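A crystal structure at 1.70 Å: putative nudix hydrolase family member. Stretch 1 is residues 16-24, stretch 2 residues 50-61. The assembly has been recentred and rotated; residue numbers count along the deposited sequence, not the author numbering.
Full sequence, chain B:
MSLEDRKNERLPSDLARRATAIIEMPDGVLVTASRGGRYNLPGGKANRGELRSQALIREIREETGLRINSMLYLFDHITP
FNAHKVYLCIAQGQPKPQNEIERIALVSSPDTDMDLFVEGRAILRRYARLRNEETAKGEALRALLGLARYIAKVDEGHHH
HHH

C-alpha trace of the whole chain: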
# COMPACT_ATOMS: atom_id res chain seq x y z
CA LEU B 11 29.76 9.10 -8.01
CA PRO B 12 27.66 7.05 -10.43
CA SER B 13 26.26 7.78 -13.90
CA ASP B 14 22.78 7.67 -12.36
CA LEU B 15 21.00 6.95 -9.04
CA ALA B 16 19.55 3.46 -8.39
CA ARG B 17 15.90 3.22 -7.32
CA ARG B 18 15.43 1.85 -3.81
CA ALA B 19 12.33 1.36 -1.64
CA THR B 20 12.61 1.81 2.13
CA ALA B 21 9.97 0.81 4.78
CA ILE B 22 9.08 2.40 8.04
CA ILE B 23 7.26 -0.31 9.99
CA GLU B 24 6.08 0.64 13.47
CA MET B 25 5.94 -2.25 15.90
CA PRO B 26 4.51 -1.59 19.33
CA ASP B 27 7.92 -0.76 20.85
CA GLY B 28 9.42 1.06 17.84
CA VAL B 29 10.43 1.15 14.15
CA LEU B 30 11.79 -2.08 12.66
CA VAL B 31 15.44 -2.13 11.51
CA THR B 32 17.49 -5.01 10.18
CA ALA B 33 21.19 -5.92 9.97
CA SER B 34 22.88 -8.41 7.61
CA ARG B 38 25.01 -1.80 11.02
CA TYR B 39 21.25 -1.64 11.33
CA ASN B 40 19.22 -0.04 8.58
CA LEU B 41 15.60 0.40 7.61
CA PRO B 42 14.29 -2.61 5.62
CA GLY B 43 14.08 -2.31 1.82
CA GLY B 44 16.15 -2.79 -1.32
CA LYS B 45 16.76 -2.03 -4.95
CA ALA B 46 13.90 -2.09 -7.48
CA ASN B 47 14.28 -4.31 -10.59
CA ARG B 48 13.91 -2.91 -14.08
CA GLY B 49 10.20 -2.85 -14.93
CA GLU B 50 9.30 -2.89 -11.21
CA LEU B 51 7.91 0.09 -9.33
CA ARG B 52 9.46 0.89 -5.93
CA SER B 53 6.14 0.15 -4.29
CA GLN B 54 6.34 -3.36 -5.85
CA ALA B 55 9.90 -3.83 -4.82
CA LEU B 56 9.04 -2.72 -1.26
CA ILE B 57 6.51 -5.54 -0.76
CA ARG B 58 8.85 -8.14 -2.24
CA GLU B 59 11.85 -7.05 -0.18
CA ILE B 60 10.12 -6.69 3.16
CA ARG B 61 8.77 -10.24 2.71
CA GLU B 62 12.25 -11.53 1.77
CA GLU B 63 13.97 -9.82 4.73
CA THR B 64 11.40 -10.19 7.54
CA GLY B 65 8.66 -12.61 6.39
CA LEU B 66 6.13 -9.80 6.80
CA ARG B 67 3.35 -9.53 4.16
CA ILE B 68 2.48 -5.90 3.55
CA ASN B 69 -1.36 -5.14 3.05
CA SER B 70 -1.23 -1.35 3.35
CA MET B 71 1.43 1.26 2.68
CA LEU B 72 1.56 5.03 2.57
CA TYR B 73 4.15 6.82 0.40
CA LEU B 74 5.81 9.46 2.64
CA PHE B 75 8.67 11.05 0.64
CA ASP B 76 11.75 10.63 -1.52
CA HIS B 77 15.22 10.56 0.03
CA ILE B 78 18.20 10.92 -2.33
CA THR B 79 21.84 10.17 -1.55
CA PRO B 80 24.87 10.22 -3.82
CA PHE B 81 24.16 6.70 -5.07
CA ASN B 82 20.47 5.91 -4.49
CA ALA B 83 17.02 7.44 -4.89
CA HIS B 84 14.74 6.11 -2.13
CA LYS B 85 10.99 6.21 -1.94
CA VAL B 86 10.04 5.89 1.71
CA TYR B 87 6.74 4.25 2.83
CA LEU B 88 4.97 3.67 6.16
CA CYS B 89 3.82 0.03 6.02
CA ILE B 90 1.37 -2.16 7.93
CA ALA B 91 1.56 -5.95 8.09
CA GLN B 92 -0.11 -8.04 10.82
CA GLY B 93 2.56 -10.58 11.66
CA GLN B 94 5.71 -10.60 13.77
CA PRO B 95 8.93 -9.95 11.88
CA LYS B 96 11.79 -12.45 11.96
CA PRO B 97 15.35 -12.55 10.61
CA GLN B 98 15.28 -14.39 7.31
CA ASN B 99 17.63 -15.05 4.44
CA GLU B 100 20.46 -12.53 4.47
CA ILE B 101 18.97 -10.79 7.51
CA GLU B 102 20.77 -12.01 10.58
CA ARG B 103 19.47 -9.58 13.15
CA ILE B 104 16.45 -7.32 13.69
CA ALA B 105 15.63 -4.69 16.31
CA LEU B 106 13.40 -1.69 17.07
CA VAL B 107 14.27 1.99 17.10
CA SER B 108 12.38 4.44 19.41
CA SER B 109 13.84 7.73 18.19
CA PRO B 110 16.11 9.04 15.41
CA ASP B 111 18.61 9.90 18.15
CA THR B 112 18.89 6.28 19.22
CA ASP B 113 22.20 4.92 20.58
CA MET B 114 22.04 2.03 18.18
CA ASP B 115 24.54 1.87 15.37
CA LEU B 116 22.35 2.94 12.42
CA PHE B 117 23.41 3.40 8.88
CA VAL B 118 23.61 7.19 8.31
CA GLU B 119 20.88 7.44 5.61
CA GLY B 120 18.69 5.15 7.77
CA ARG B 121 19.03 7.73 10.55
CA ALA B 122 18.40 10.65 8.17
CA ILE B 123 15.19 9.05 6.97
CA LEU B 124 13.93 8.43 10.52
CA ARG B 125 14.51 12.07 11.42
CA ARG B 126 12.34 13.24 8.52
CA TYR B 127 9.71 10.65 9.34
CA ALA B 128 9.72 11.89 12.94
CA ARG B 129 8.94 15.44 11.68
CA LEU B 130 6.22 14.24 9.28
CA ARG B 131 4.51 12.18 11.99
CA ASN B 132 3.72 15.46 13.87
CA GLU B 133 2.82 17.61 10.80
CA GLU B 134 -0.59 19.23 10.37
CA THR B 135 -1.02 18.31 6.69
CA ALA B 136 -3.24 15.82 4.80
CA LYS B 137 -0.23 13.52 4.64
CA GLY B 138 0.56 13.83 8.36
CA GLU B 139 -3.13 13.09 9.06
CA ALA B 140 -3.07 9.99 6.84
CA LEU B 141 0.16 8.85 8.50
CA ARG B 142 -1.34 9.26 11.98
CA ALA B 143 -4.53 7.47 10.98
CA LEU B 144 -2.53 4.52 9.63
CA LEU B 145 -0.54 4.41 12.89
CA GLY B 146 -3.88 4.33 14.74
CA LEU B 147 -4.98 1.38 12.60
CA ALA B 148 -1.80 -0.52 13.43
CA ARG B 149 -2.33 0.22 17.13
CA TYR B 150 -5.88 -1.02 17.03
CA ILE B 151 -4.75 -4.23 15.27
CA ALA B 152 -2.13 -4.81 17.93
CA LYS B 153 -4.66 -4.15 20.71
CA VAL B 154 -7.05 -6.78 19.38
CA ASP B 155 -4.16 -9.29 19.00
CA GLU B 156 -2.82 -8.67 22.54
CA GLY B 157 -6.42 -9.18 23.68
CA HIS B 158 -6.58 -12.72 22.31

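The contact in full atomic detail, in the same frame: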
# COMPACT_ATOMS: atom_id res chain seq x y z
N ALA B 16 20.40 4.66 -8.39
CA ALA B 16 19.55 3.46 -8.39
C ALA B 16 18.28 3.65 -7.58
O ALA B 16 18.29 4.32 -6.55
CB ALA B 16 20.31 2.23 -7.86
N ARG B 17 17.20 3.05 -8.03
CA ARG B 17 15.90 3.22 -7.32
C ARG B 17 15.79 2.24 -6.16
O ARG B 17 15.94 1.02 -6.36
CB ARG B 17 14.75 3.03 -8.28
CG ARG B 17 14.64 4.10 -9.38
CD ARG B 17 13.43 3.79 -10.30
NE ARG B 17 13.56 2.44 -10.86
CZ ARG B 17 12.67 1.45 -10.75
NH1 ARG B 17 12.95 0.27 -11.29
NH2 ARG B 17 11.49 1.61 -10.16
N ARG B 18 15.56 2.75 -4.94
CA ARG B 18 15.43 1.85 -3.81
C ARG B 18 14.10 2.13 -3.15
O ARG B 18 13.60 3.26 -3.26
CB ARG B 18 16.55 2.05 -2.79
CG ARG B 18 17.92 1.59 -3.35
CD ARG B 18 18.99 1.61 -2.30
NE ARG B 18 18.79 0.62 -1.23
CZ ARG B 18 19.45 -0.54 -1.18
NH1 ARG B 18 19.21 -1.38 -0.19
NH2 ARG B 18 20.32 -0.86 -2.14
N ALA B 19 13.51 1.12 -2.50
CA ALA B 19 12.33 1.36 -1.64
C ALA B 19 12.77 1.18 -0.19
O ALA B 19 13.61 0.33 0.09
CB ALA B 19 11.17 0.39 -1.95
N THR B 20 12.21 1.95 0.74
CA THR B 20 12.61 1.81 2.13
C THR B 20 11.33 1.81 2.94
O THR B 20 10.45 2.63 2.62
CB THR B 20 13.50 2.99 2.54
OG1 THR B 20 14.75 2.88 1.84
CG2 THR B 20 13.73 3.04 4.07
N ALA B 21 11.20 0.91 3.93
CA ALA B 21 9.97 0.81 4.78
C ALA B 21 10.17 1.33 6.17
O ALA B 21 11.17 1.02 6.83
CB ALA B 21 9.51 -0.65 4.89
N ILE B 22 9.18 2.07 6.64
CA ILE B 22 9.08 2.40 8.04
C ILE B 22 7.94 1.57 8.56
O ILE B 22 6.80 1.79 8.16
CB ILE B 22 8.70 3.87 8.25
CG1 ILE B 22 9.87 4.80 7.88
CG2 ILE B 22 8.24 4.05 9.72
CD1 ILE B 22 10.72 4.34 6.76
N ILE B 23 8.26 0.58 9.41
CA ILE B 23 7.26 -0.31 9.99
C ILE B 23 7.24 -0.14 11.49
O ILE B 23 8.21 -0.51 12.16
CB ILE B 23 7.59 -1.77 9.68
CG1 ILE B 23 7.48 -2.00 8.18
CG2 ILE B 23 6.62 -2.71 10.41
CD1 ILE B 23 8.19 -3.31 7.75
N GLU B 24 6.15 0.39 12.03
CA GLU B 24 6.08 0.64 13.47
C GLU B 24 5.54 -0.61 14.18
O GLU B 24 4.40 -1.03 13.96
CB GLU B 24 5.22 1.88 13.77
CG GLU B 24 5.83 3.16 13.27
CD GLU B 24 5.86 4.26 14.33
OE1 GLU B 24 5.73 3.94 15.54
OE2 GLU B 24 6.03 5.45 13.97
N GLU B 50 9.96 -2.71 -12.51
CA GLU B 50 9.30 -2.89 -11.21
C GLU B 50 9.25 -1.56 -10.50
O GLU B 50 10.30 -0.94 -10.26
CB GLU B 50 10.13 -3.84 -10.33
CG GLU B 50 9.48 -4.22 -9.01
CD GLU B 50 10.39 -5.10 -8.16
OE1 GLU B 50 9.88 -6.07 -7.54
OE2 GLU B 50 11.62 -4.82 -8.13
N LEU B 51 8.05 -1.11 -10.14
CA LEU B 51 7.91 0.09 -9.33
C LEU B 51 8.52 -0.11 -7.93
O LEU B 51 8.60 -1.24 -7.44
CB LEU B 51 6.42 0.38 -9.16
CG LEU B 51 5.71 0.68 -10.47
CD1 LEU B 51 4.17 0.73 -10.25
CD2 LEU B 51 6.20 2.00 -11.07
N ARG B 52 8.96 0.97 -7.31
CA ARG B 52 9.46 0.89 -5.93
C ARG B 52 8.41 0.35 -4.96
O ARG B 52 8.74 -0.36 -4.01
CB ARG B 52 10.03 2.24 -5.48
CG ARG B 52 11.47 2.34 -5.97
CD ARG B 52 12.07 3.72 -5.90
NE ARG B 52 11.58 4.57 -6.98
CZ ARG B 52 12.02 5.81 -7.21
NH1 ARG B 52 11.49 6.51 -8.18
NH2 ARG B 52 13.02 6.35 -6.49
N SER B 53 7.14 0.63 -5.22
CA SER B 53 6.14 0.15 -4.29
C SER B 53 6.04 -1.37 -4.45
O SER B 53 5.81 -2.06 -3.48
CB SER B 53 4.79 0.79 -4.58
OG SER B 53 4.49 0.67 -5.95
N GLN B 54 6.33 -1.90 -5.65
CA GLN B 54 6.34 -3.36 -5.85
C GLN B 54 7.56 -3.97 -5.18
O GLN B 54 7.49 -5.00 -4.51
CB GLN B 54 6.42 -3.70 -7.34
CG GLN B 54 5.13 -3.53 -8.06
CD GLN B 54 5.29 -3.81 -9.55
OE1 GLN B 54 5.67 -2.93 -10.32
NE2 GLN B 54 4.99 -5.04 -9.95
N ALA B 55 8.69 -3.35 -5.41
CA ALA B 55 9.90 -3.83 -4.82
C ALA B 55 9.79 -3.81 -3.29
O ALA B 55 10.29 -4.70 -2.60
CB ALA B 55 11.05 -2.97 -5.32
N LEU B 56 9.12 -2.80 -2.73
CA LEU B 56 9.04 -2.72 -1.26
C LEU B 56 8.37 -3.99 -0.69
O LEU B 56 8.86 -4.61 0.26
CB LEU B 56 8.29 -1.47 -0.81
CG LEU B 56 8.64 -1.27 0.70
CD1 LEU B 56 10.17 -1.49 0.86
CD2 LEU B 56 8.30 0.03 1.33
N ILE B 57 7.22 -4.36 -1.25
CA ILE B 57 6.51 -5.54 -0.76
C ILE B 57 7.36 -6.82 -0.87
O ILE B 57 7.44 -7.62 0.06
CB ILE B 57 5.15 -5.70 -1.47
CG1 ILE B 57 4.28 -4.47 -1.21
CG2 ILE B 57 4.47 -6.94 -0.96
CD1 ILE B 57 3.09 -4.37 -2.21
N ARG B 58 8.00 -6.98 -2.01
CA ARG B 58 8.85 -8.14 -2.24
C ARG B 58 9.98 -8.17 -1.21
O ARG B 58 10.22 -9.19 -0.54
CB ARG B 58 9.41 -8.07 -3.66
CG ARG B 58 10.59 -9.02 -3.95
CD ARG B 58 11.02 -8.93 -5.42
NE ARG B 58 11.52 -7.61 -5.84
CZ ARG B 58 12.71 -7.13 -5.50
NH1 ARG B 58 13.52 -7.85 -4.73
NH2 ARG B 58 13.09 -5.91 -5.90
N GLU B 59 10.67 -7.06 -1.04
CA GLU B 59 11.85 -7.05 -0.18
C GLU B 59 11.54 -7.19 1.31
O GLU B 59 12.29 -7.86 2.05
CB GLU B 59 12.69 -5.82 -0.49
CG GLU B 59 13.27 -5.87 -1.90
CD GLU B 59 14.76 -6.24 -1.94
OE1 GLU B 59 15.29 -6.73 -0.91
OE2 GLU B 59 15.40 -6.02 -3.02
N ILE B 60 10.49 -6.53 1.77
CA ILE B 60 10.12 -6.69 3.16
C ILE B 60 9.82 -8.17 3.43
O ILE B 60 10.26 -8.72 4.44
CB ILE B 60 8.93 -5.84 3.55
CG1 ILE B 60 9.28 -4.34 3.51
CG2 ILE B 60 8.40 -6.24 4.96
CD1 ILE B 60 10.68 -4.02 3.80
N ARG B 61 9.07 -8.81 2.53
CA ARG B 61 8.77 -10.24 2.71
C ARG B 61 10.06 -11.04 2.78
O ARG B 61 10.27 -11.83 3.70
CB ARG B 61 7.86 -10.79 1.60
CG ARG B 61 7.25 -12.13 2.03
CD ARG B 61 6.36 -12.69 0.97
NE ARG B 61 5.80 -13.95 1.44
CZ ARG B 61 5.32 -14.89 0.64
NH1 ARG B 61 5.32 -14.72 -0.68
NH2 ARG B 61 4.85 -16.01 1.16
O HOH W 1 9.34 3.69 -8.96

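The contact packs one face of the strand that carries Arg17, Ala19 and Ala21 against a helix that starts at Arg52, the two axes passing 7.3 Å apart at 54°. Arg17 and Arg52 cover the most surface, 92 Å² each, and Ala19 follows with 68 Å².

Arg17 reaches back to the residue two before the helix. Its guanidinium meets the carbonyl of Glu50 edge-on, and both terminal nitrogens donate to that one acceptor: NH2 to Glu50 O at 2.8 Å, NH1 to Glu50 O at 3.1 Å. The backbone oxygen thus makes a forked bond with a side chain from the strand, just ahead of the N-cap residue Leu51. The side chain of Glu50 is engaged separately, in a salt bridge to Arg58 (Arg58 NE to Glu50 OE1, 2.8 Å).

Arg52 lies beside Arg17, with Arg17 CB 3.7 Å from Arg52 CD and over one face of the Arg52 guanidinium. Two like charges come close here, Arg17 NH2 and Arg52 NE being 4.3 Å apart. A water bridges the two arginines, its O accepting from Arg17 NH2 at 3.2 Å, Arg52 NE at 3.1 Å and the backbone Arg52 N at 3.2 Å. The aliphatic part of Arg52 also runs close to the strand backbone, its CD 3.1 Å from Arg18 O.

Ala19 marks the tightest register, its CA 5.2 Å from Arg52 CA. Its methyl, CB, sits 3.3 Å from Arg52 O and 3.5 Å from Leu56 CD1. Farther along, alternate residues of this stretch continue the apolar seam: Ala21 CB touches Leu56 CD2 at 3.8 Å and Ile60 CD1 at 3.7 Å, then Ile23 CD1 meets Ile60 CG2 at 4.1 Å. The rule is periodicity: along the helix, residues 17, 19, 21 and 23 point toward it and meet residues 52, 56 and 60, four apart, with alanines in the middle of the first stretch opposed by the larger Leu56, which leaves its backbone sideways while its end comes nearer.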